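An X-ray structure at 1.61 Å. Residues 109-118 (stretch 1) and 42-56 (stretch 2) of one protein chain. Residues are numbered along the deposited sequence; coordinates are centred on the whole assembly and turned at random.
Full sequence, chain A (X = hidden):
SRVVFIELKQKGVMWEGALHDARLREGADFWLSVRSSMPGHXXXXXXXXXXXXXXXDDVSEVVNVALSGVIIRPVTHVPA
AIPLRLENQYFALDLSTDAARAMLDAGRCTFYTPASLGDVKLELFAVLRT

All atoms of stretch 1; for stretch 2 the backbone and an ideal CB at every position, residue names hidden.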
ATOM      1  N   CYS A 109      -2.628  -2.666  -8.014  1.00 22.86           N
ATOM      2  CA  CYS A 109      -3.037  -2.658  -6.619  1.00 22.33           C
ATOM      3  C   CYS A 109      -3.839  -1.391  -6.353  1.00 23.98           C
ATOM      4  O   CYS A 109      -3.618  -0.374  -7.009  1.00 23.54           O
ATOM      5  CB  CYS A 109      -1.849  -2.801  -5.675  1.00 22.96           C
ATOM      6  SG  CYS A 109      -0.677  -1.431  -5.751  1.00 26.84           S
ATOM      7  N   THR A 110      -4.792  -1.462  -5.426  1.00 19.26           N
ATOM      8  CA  THR A 110      -5.626  -0.317  -5.078  1.00 18.13           C
ATOM      9  C   THR A 110      -5.766  -0.220  -3.577  1.00 19.64           C
ATOM     10  O   THR A 110      -5.764  -1.237  -2.892  1.00 17.98           O
ATOM     11  CB  THR A 110      -7.020  -0.374  -5.722  1.00 25.85           C
ATOM     12  OG1 THR A 110      -7.760  -1.438  -5.159  1.00 26.11           O
ATOM     13  CG2 THR A 110      -6.990  -0.513  -7.236  1.00 25.22           C
ATOM     14  N   PHE A 111      -5.872   1.011  -3.073  1.00 16.28           N
ATOM     15  CA  PHE A 111      -6.051   1.264  -1.647  1.00 15.29           C
ATOM     16  C   PHE A 111      -7.116   2.297  -1.438  1.00 18.76           C
ATOM     17  O   PHE A 111      -7.154   3.312  -2.123  1.00 18.52           O
ATOM     18  CB  PHE A 111      -4.746   1.736  -0.980  1.00 17.12           C
ATOM     19  CG  PHE A 111      -3.582   0.810  -1.202  1.00 18.88           C
ATOM     20  CD1 PHE A 111      -3.351  -0.257  -0.348  1.00 21.97           C
ATOM     21  CD2 PHE A 111      -2.724   1.000  -2.276  1.00 21.33           C
ATOM     22  CE1 PHE A 111      -2.280  -1.121  -0.574  1.00 22.85           C
ATOM     23  CE2 PHE A 111      -1.658   0.144  -2.500  1.00 24.12           C
ATOM     24  CZ  PHE A 111      -1.434  -0.909  -1.646  1.00 22.05           C
ATOM     25  N   TYR A 112      -7.978   2.021  -0.479  1.00 15.10           N
ATOM     26  CA  TYR A 112      -9.036   2.918  -0.087  1.00 14.98           C
ATOM     27  C   TYR A 112      -8.573   3.630   1.160  1.00 19.03           C
ATOM     28  O   TYR A 112      -8.137   2.990   2.116  1.00 17.76           O
ATOM     29  CB  TYR A 112     -10.332   2.133   0.191  1.00 16.46           C
ATOM     30  CG  TYR A 112     -11.369   2.907   0.971  1.00 17.92           C
ATOM     31  CD1 TYR A 112     -11.991   4.021   0.416  1.00 19.91           C
ATOM     32  CD2 TYR A 112     -11.739   2.517   2.246  1.00 18.73           C
ATOM     33  CE1 TYR A 112     -12.944   4.738   1.124  1.00 20.01           C
ATOM     34  CE2 TYR A 112     -12.702   3.221   2.961  1.00 19.75           C
ATOM     35  CZ  TYR A 112     -13.296   4.335   2.394  1.00 26.28           C
ATOM     36  OH  TYR A 112     -14.276   5.026   3.061  1.00 25.86           O
ATOM     37  N   THR A 113      -8.682   4.956   1.143  1.00 16.09           N
ATOM     38  CA  THR A 113      -8.365   5.775   2.304  1.00 15.81           C
ATOM     39  C   THR A 113      -9.604   6.615   2.583  1.00 21.14           C
ATOM     40  O   THR A 113      -9.927   7.471   1.765  1.00 21.62           O
ATOM     41  CB  THR A 113      -7.109   6.623   2.082  1.00 19.44           C
ATOM     42  OG1 THR A 113      -7.271   7.449   0.936  1.00 20.82           O
ATOM     43  CG2 THR A 113      -5.837   5.785   1.957  1.00 19.19           C
ATOM     44  N   PRO A 114     -10.335   6.367   3.696  1.00 18.54           N
ATOM     45  CA  PRO A 114     -11.542   7.160   3.974  1.00 18.95           C
ATOM     46  C   PRO A 114     -11.211   8.609   4.272  1.00 22.86           C
ATOM     47  O   PRO A 114     -10.090   8.903   4.673  1.00 21.25           O
ATOM     48  CB  PRO A 114     -12.146   6.467   5.202  1.00 21.00           C
ATOM     49  CG  PRO A 114     -11.005   5.793   5.854  1.00 24.94           C
ATOM     50  CD  PRO A 114     -10.098   5.368   4.757  1.00 20.01           C
ATOM     51  N   ALA A 115     -12.199   9.502   4.094  1.00 21.08           N
ATOM     52  CA  ALA A 115     -12.066  10.936   4.346  1.00 22.03           C
ATOM     53  C   ALA A 115     -11.718  11.272   5.803  1.00 25.77           C
ATOM     54  O   ALA A 115     -11.146  12.327   6.057  1.00 26.02           O
ATOM     55  CB  ALA A 115     -13.323  11.657   3.929  1.00 23.65           C
ATOM     56  N   SER A 116     -12.002  10.349   6.744  1.00 21.96           N
ATOM     57  CA  SER A 116     -11.692  10.500   8.171  1.00 22.24           C
ATOM     58  C   SER A 116     -10.180  10.594   8.412  1.00 27.38           C
ATOM     59  O   SER A 116      -9.759  11.185   9.398  1.00 27.60           O
ATOM     60  CB  SER A 116     -12.260   9.333   8.969  1.00 25.65           C
ATOM     61  OG  SER A 116     -11.620   8.118   8.638  1.00 30.31           O
ATOM     62  N   LEU A 117      -9.374  10.026   7.496  1.00 23.55           N
ATOM     63  CA  LEU A 117      -7.920  10.088   7.570  1.00 23.72           C
ATOM     64  C   LEU A 117      -7.424  11.483   7.298  1.00 30.04           C
ATOM     65  O   LEU A 117      -6.285  11.751   7.587  1.00 30.26           O
ATOM     66  CB  LEU A 117      -7.246   9.087   6.605  1.00 22.70           C
ATOM     67  CG  LEU A 117      -7.170   7.628   7.069  1.00 26.48           C
ATOM     68  CD1 LEU A 117      -6.755   6.713   5.955  1.00 25.95           C
ATOM     69  CD2 LEU A 117      -6.216   7.462   8.227  1.00 27.56           C
ATOM     70  N   GLY A 118      -8.280  12.370   6.816  1.00 27.62           N
ATOM     71  CA  GLY A 118      -7.931  13.746   6.519  1.00 27.81           C
ATOM     72  C   GLY A 118      -7.271  13.904   5.175  1.00 31.22           C
ATOM     73  O   GLY A 118      -7.495  13.104   4.275  1.00 30.75           O
ATOM     74  N   UNK A  42      -1.948   8.908  16.133  1.00 22.34           N
ATOM     75  CA  UNK A  42      -3.314   8.511  15.802  1.00 21.29           C
ATOM     76  C   UNK A  42      -3.332   7.806  14.454  1.00 23.45           C
ATOM     77  O   UNK A  42      -4.028   6.805  14.299  1.00 22.87           O
ATOM     78  CB  UNK A  42      -4.247   9.724  15.786  1.00 21.29           C
ATOM     79  N   UNK A  43      -2.547   8.325  13.483  1.00 19.50           N
ATOM     80  CA  UNK A  43      -2.433   7.722  12.156  1.00 18.77           C
ATOM     81  C   UNK A  43      -1.834   6.312  12.280  1.00 21.38           C
ATOM     82  O   UNK A  43      -2.331   5.382  11.664  1.00 20.20           O
ATOM     83  CB  UNK A  43      -1.576   8.595  11.237  1.00 18.77           C
ATOM     84  N   UNK A  44      -0.807   6.148  13.129  1.00 18.12           N
ATOM     85  CA  UNK A  44      -0.150   4.858  13.350  1.00 17.16           C
ATOM     86  C   UNK A  44      -1.121   3.810  13.855  1.00 21.34           C
ATOM     87  O   UNK A  44      -1.085   2.658  13.410  1.00 20.55           O
ATOM     88  CB  UNK A  44       1.004   5.012  14.343  1.00 17.16           C
ATOM     89  N   UNK A  45      -1.943   4.226  14.826  1.00 19.56           N
ATOM     90  CA  UNK A  45      -2.954   3.426  15.497  1.00 19.64           C
ATOM     91  C   UNK A  45      -4.123   3.029  14.570  1.00 23.18           C
ATOM     92  O   UNK A  45      -4.491   1.862  14.533  1.00 24.32           O
ATOM     93  CB  UNK A  45      -3.490   4.198  16.704  1.00 19.64           C
ATOM     94  N   UNK A  46      -4.682   3.998  13.824  1.00 18.13           N
ATOM     95  CA  UNK A  46      -5.898   3.892  13.012  1.00 16.68           C
ATOM     96  C   UNK A  46      -5.724   3.516  11.548  1.00 18.86           C
ATOM     97  O   UNK A  46      -6.589   2.816  11.023  1.00 17.94           O
ATOM     98  CB  UNK A  46      -6.637   5.230  13.068  1.00 16.68           C
ATOM     99  N   UNK A  47      -4.639   3.971  10.888  1.00 14.74           N
ATOM    100  CA  UNK A  47      -4.393   3.660   9.471  1.00 13.99           C
ATOM    101  C   UNK A  47      -4.508   2.153   9.145  1.00 17.45           C
ATOM    102  O   UNK A  47      -5.181   1.842   8.164  1.00 16.52           O
ATOM    103  CB  UNK A  47      -3.001   4.158   9.078  1.00 13.99           C
ATOM    104  N   UNK A  48      -3.948   1.200   9.942  1.00 15.23           N
ATOM    105  CA  UNK A  48      -4.099  -0.231   9.591  1.00 15.36           C
ATOM    106  C   UNK A  48      -5.546  -0.739   9.538  1.00 19.48           C
ATOM    107  O   UNK A  48      -5.812  -1.746   8.889  1.00 19.21           O
ATOM    108  CB  UNK A  48      -3.326  -1.078  10.604  1.00 15.36           C
ATOM    109  N   UNK A  49      -6.469  -0.054  10.232  1.00 17.38           N
ATOM    110  CA  UNK A  49      -7.892  -0.403  10.247  1.00 17.71           C
ATOM    111  C   UNK A  49      -8.722   0.426   9.285  1.00 21.12           C
ATOM    112  O   UNK A  49      -9.764  -0.038   8.844  1.00 21.56           O
ATOM    113  CB  UNK A  49      -8.452  -0.241  11.662  1.00 17.71           C
ATOM    114  N   UNK A  50      -8.269   1.639   8.955  1.00 16.53           N
ATOM    115  CA  UNK A  50      -8.978   2.527   8.038  1.00 15.65           C
ATOM    116  C   UNK A  50      -8.649   2.265   6.573  1.00 18.79           C
ATOM    117  O   UNK A  50      -9.552   2.282   5.745  1.00 17.73           O
ATOM    118  CB  UNK A  50      -8.654   3.983   8.378  1.00 15.65           C
ATOM    119  N   UNK A  51      -7.367   2.028   6.261  1.00 15.76           N
ATOM    120  CA  UNK A  51      -6.948   1.762   4.895  1.00 15.22           C
ATOM    121  C   UNK A  51      -7.292   0.340   4.519  1.00 18.60           C
ATOM    122  O   UNK A  51      -6.971  -0.584   5.262  1.00 18.14           O
ATOM    123  CB  UNK A  51      -5.449   2.014   4.723  1.00 15.22           C
ATOM    124  N   UNK A  52      -7.931   0.173   3.362  1.00 15.58           N
ATOM    125  CA  UNK A  52      -8.327  -1.145   2.883  1.00 15.64           C
ATOM    126  C   UNK A  52      -7.808  -1.380   1.481  1.00 19.66           C
ATOM    127  O   UNK A  52      -7.967  -0.526   0.614  1.00 19.95           O
ATOM    128  CB  UNK A  52      -9.849  -1.299   2.916  1.00 15.64           C
ATOM    129  N   UNK A  53      -7.212  -2.550   1.249  1.00 17.06           N
ATOM    130  CA  UNK A  53      -6.757  -2.921  -0.078  1.00 16.59           C
ATOM    131  C   UNK A  53      -7.982  -3.359  -0.888  1.00 19.87           C
ATOM    132  O   UNK A  53      -8.852  -4.080  -0.387  1.00 19.16           O
ATOM    133  CB  UNK A  53      -5.701  -4.027  -0.015  1.00 16.59           C
ATOM    134  N   UNK A  54      -8.062  -2.862  -2.108  1.00 16.83           N
ATOM    135  CA  UNK A  54      -9.155  -3.182  -3.012  1.00 17.09           C
ATOM    136  C   UNK A  54      -8.811  -4.368  -3.880  1.00 21.27           C
ATOM    137  O   UNK A  54      -7.640  -4.728  -4.031  1.00 20.58           O
ATOM    138  CB  UNK A  54      -9.503  -1.975  -3.885  1.00 17.09           C
ATOM    139  N   UNK A  55      -9.823  -5.010  -4.408  1.00 17.86           N
ATOM    140  CA  UNK A  55      -9.611  -6.156  -5.234  1.00 18.28           C
ATOM    141  C   UNK A  55      -9.015  -5.706  -6.547  1.00 23.57           C
ATOM    142  O   UNK A  55      -9.554  -4.856  -7.171  1.00 23.15           O
ATOM    143  CB  UNK A  55     -10.913  -6.930  -5.448  1.00 18.28           C
ATOM    144  N   UNK A  56      -7.897  -6.306  -6.925  1.00 21.66           N
ATOM    145  CA  UNK A  56      -7.250  -5.956  -8.177  1.00 21.99           C
ATOM    146  C   UNK A  56      -7.864  -6.718  -9.368  1.00 26.99           C
ATOM    147  O   UNK A  56      -7.571  -6.373 -10.480  1.00 27.19           O
ATOM    148  CB  UNK A  56      -5.750  -6.243  -8.082  1.00 21.99           C
TER

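Positions 42, 44, 45 and 49 lie out of reach of stretch 1; any helix-tolerant residue would serve, and the deposited set is Glu 42, Gln 44, Thr 45 and Gln 49. Position 48 is also out of reach, but its N makes no bond to the preceding turn, so proline is admissible among others; it is Pro 48.

Position 43 is helical, its ideal CB too far back to touch stretch 1, so contact needs a longer side chain reaching for the methyls of Leu 117. A branched or long apolar residue suits. It is Leu 43, whose CD1 lies 3.8 Å from Leu 117 CD2.

Position 46 sits at the fringe, where much is tolerated. Lys 46 extends along its own helix, its NZ forming a salt bridge to Glu 42 OE2 at 2.8 Å.

Position 47 points sideways, with Leu 117 and the methyl of Thr 113 within reach of a large apolar group; leucine, methionine or an aromatic would do. Phe 47 uses its ring, CD1 3.8 Å from Leu 117 CD1 and CE1 4.2 Å from Thr 113 CG2.

Position 50 points toward stretch 1, its ideal CB 3.9 Å from Pro 114 CG and 4.1 Å from Leu 117 CD1. A medium apolar chain is called for. Leu 50 packs CB 3.8 Å from Pro 114 CG and CD1 3.6 Å from Leu 117 CD2.

Position 51 leaves helical phi/psi. Its CB points sideways, near Tyr 112 O and the Thr 113 methyl, so a small apolar group or a thiol fits. Cys 51 sets SG 4.0 Å from Phe 111 CB.

Position 52 pairs its backbone with Tyr 112 in antiparallel register: N to Tyr 112 O is 3.1 Å, and Tyr 112 N to the O of 52 is 2.8 Å. A long chain with an apolar stem suits. Lys 52 lays CB at the ring edge, 4.3 Å from Tyr 112 CD2, then leads away, NZ bonding to Gln 49 O at 2.9 Å.

Position 53 shares a face with Phe 111, its ideal CB 4.5 Å from Phe 111 CD1; small apolar residues fit. Ala 53 adds just a methyl.

Position 54 is the strictest: an ideal CB would sit 2.2 Å from Thr 110 OG1, a clash, so glycine is the answer. Gly 54 donates N to Thr 110 O at 2.9 Å, and a water links Gly 54 O (2.8 Å) to Thr 110 N (3.1 Å).

Position 55 points away and asks little; it is Ser 55. Position 56 is loosely constrained and holds Pro 56.

Stretch 2 (42-56) ELQTKFPQLCKAGSP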
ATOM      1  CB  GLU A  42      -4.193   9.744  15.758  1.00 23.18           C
ATOM      2  CG  GLU A  42      -5.581   9.508  16.281  1.00 33.10           C
ATOM      3  CD  GLU A  42      -6.424  10.766  16.150  1.00 46.58           C
ATOM      4  OE1 GLU A  42      -5.911  11.835  16.517  1.00 36.42           O
ATOM      5  OE2 GLU A  42      -7.549  10.681  15.620  1.00 36.11           O
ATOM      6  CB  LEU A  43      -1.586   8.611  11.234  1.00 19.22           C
ATOM      7  CG  LEU A  43      -1.388   8.142   9.798  1.00 23.49           C
ATOM      8  CD1 LEU A  43      -2.639   8.291   9.009  1.00 23.65           C
ATOM      9  CD2 LEU A  43      -0.282   8.934   9.126  1.00 26.00           C
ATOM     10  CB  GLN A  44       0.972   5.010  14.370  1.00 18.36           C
ATOM     11  CG  GLN A  44       1.884   3.805  14.441  1.00 20.17           C
ATOM     12  CD  GLN A  44       3.007   4.012  15.416  1.00 27.80           C
ATOM     13  OE1 GLN A  44       2.815   4.487  16.545  1.00 26.24           O
ATOM     14  NE2 GLN A  44       4.203   3.586  14.995  1.00 21.55           N
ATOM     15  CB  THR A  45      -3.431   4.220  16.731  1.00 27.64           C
ATOM     16  OG1 THR A  45      -2.340   4.349  17.651  1.00 27.12           O
ATOM     17  CG2 THR A  45      -4.640   3.603  17.419  1.00 27.72           C
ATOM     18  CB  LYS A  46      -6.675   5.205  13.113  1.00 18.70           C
ATOM     19  CG  LYS A  46      -7.175   5.513  14.517  1.00 22.80           C
ATOM     20  CD  LYS A  46      -8.055   6.741  14.484  1.00 25.24           C
ATOM     21  CE  LYS A  46      -8.546   7.185  15.837  1.00 31.81           C
ATOM     22  NZ  LYS A  46      -9.296   8.448  15.701  1.00 36.07           N
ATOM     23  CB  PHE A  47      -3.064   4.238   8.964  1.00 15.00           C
ATOM     24  CG  PHE A  47      -2.868   4.106   7.476  1.00 15.18           C
ATOM     25  CD1 PHE A  47      -3.436   5.019   6.594  1.00 17.03           C
ATOM     26  CD2 PHE A  47      -2.116   3.072   6.953  1.00 16.38           C
ATOM     27  CE1 PHE A  47      -3.258   4.888   5.208  1.00 17.26           C
ATOM     28  CE2 PHE A  47      -1.943   2.940   5.569  1.00 18.73           C
ATOM     29  CZ  PHE A  47      -2.507   3.853   4.709  1.00 16.68           C
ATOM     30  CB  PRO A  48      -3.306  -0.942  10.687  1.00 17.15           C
ATOM     31  CG  PRO A  48      -2.305   0.079  11.141  1.00 20.80           C
ATOM     32  CD  PRO A  48      -3.068   1.355  11.119  1.00 16.71           C
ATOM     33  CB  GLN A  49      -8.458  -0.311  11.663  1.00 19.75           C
ATOM     34  CG  GLN A  49      -7.941  -1.440  12.532  1.00 28.64           C
ATOM     35  CD  GLN A  49      -8.661  -1.579  13.833  1.00 44.35           C
ATOM     36  OE1 GLN A  49      -8.520  -0.741  14.713  1.00 38.20           O
ATOM     37  NE2 GLN A  49      -9.418  -2.660  13.989  1.00 33.55           N
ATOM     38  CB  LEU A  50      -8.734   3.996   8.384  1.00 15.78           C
ATOM     39  CG  LEU A  50      -9.379   4.482   9.678  1.00 20.38           C
ATOM     40  CD1 LEU A  50      -8.859   5.826  10.069  1.00 21.31           C
ATOM     41  CD2 LEU A  50     -10.894   4.539   9.557  1.00 22.63           C
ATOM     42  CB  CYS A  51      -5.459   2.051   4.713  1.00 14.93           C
ATOM     43  SG  CYS A  51      -4.857   1.782   3.032  1.00 19.09           S
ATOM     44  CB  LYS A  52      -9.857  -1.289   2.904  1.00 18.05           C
ATOM     45  CG  LYS A  52     -10.493  -1.082   4.267  1.00 25.92           C
ATOM     46  CD  LYS A  52     -10.585  -2.386   5.066  1.00 33.54           C
ATOM     47  CE  LYS A  52     -11.295  -1.958   6.338  1.00 41.91           C
ATOM     48  NZ  LYS A  52     -10.749  -2.491   7.590  1.00 44.76           N
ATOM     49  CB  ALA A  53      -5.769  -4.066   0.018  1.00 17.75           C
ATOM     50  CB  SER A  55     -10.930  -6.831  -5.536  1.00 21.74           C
ATOM     51  OG  SER A  55     -10.745  -7.948  -6.341  1.00 27.03           O
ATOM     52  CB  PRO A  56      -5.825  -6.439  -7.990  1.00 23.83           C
ATOM     53  CG  PRO A  56      -5.904  -7.513  -7.022  1.00 28.05           C
ATOM     54  CD  PRO A  56      -7.106  -7.278  -6.173  1.00 23.34           C
TER
HETATM   55  O   HOH W   1      -4.928  -4.314  -4.323  1.00 26.00           O
HETATM   56  O   HOH W   2     -10.058  -2.104  -6.377  1.00 22.34           O
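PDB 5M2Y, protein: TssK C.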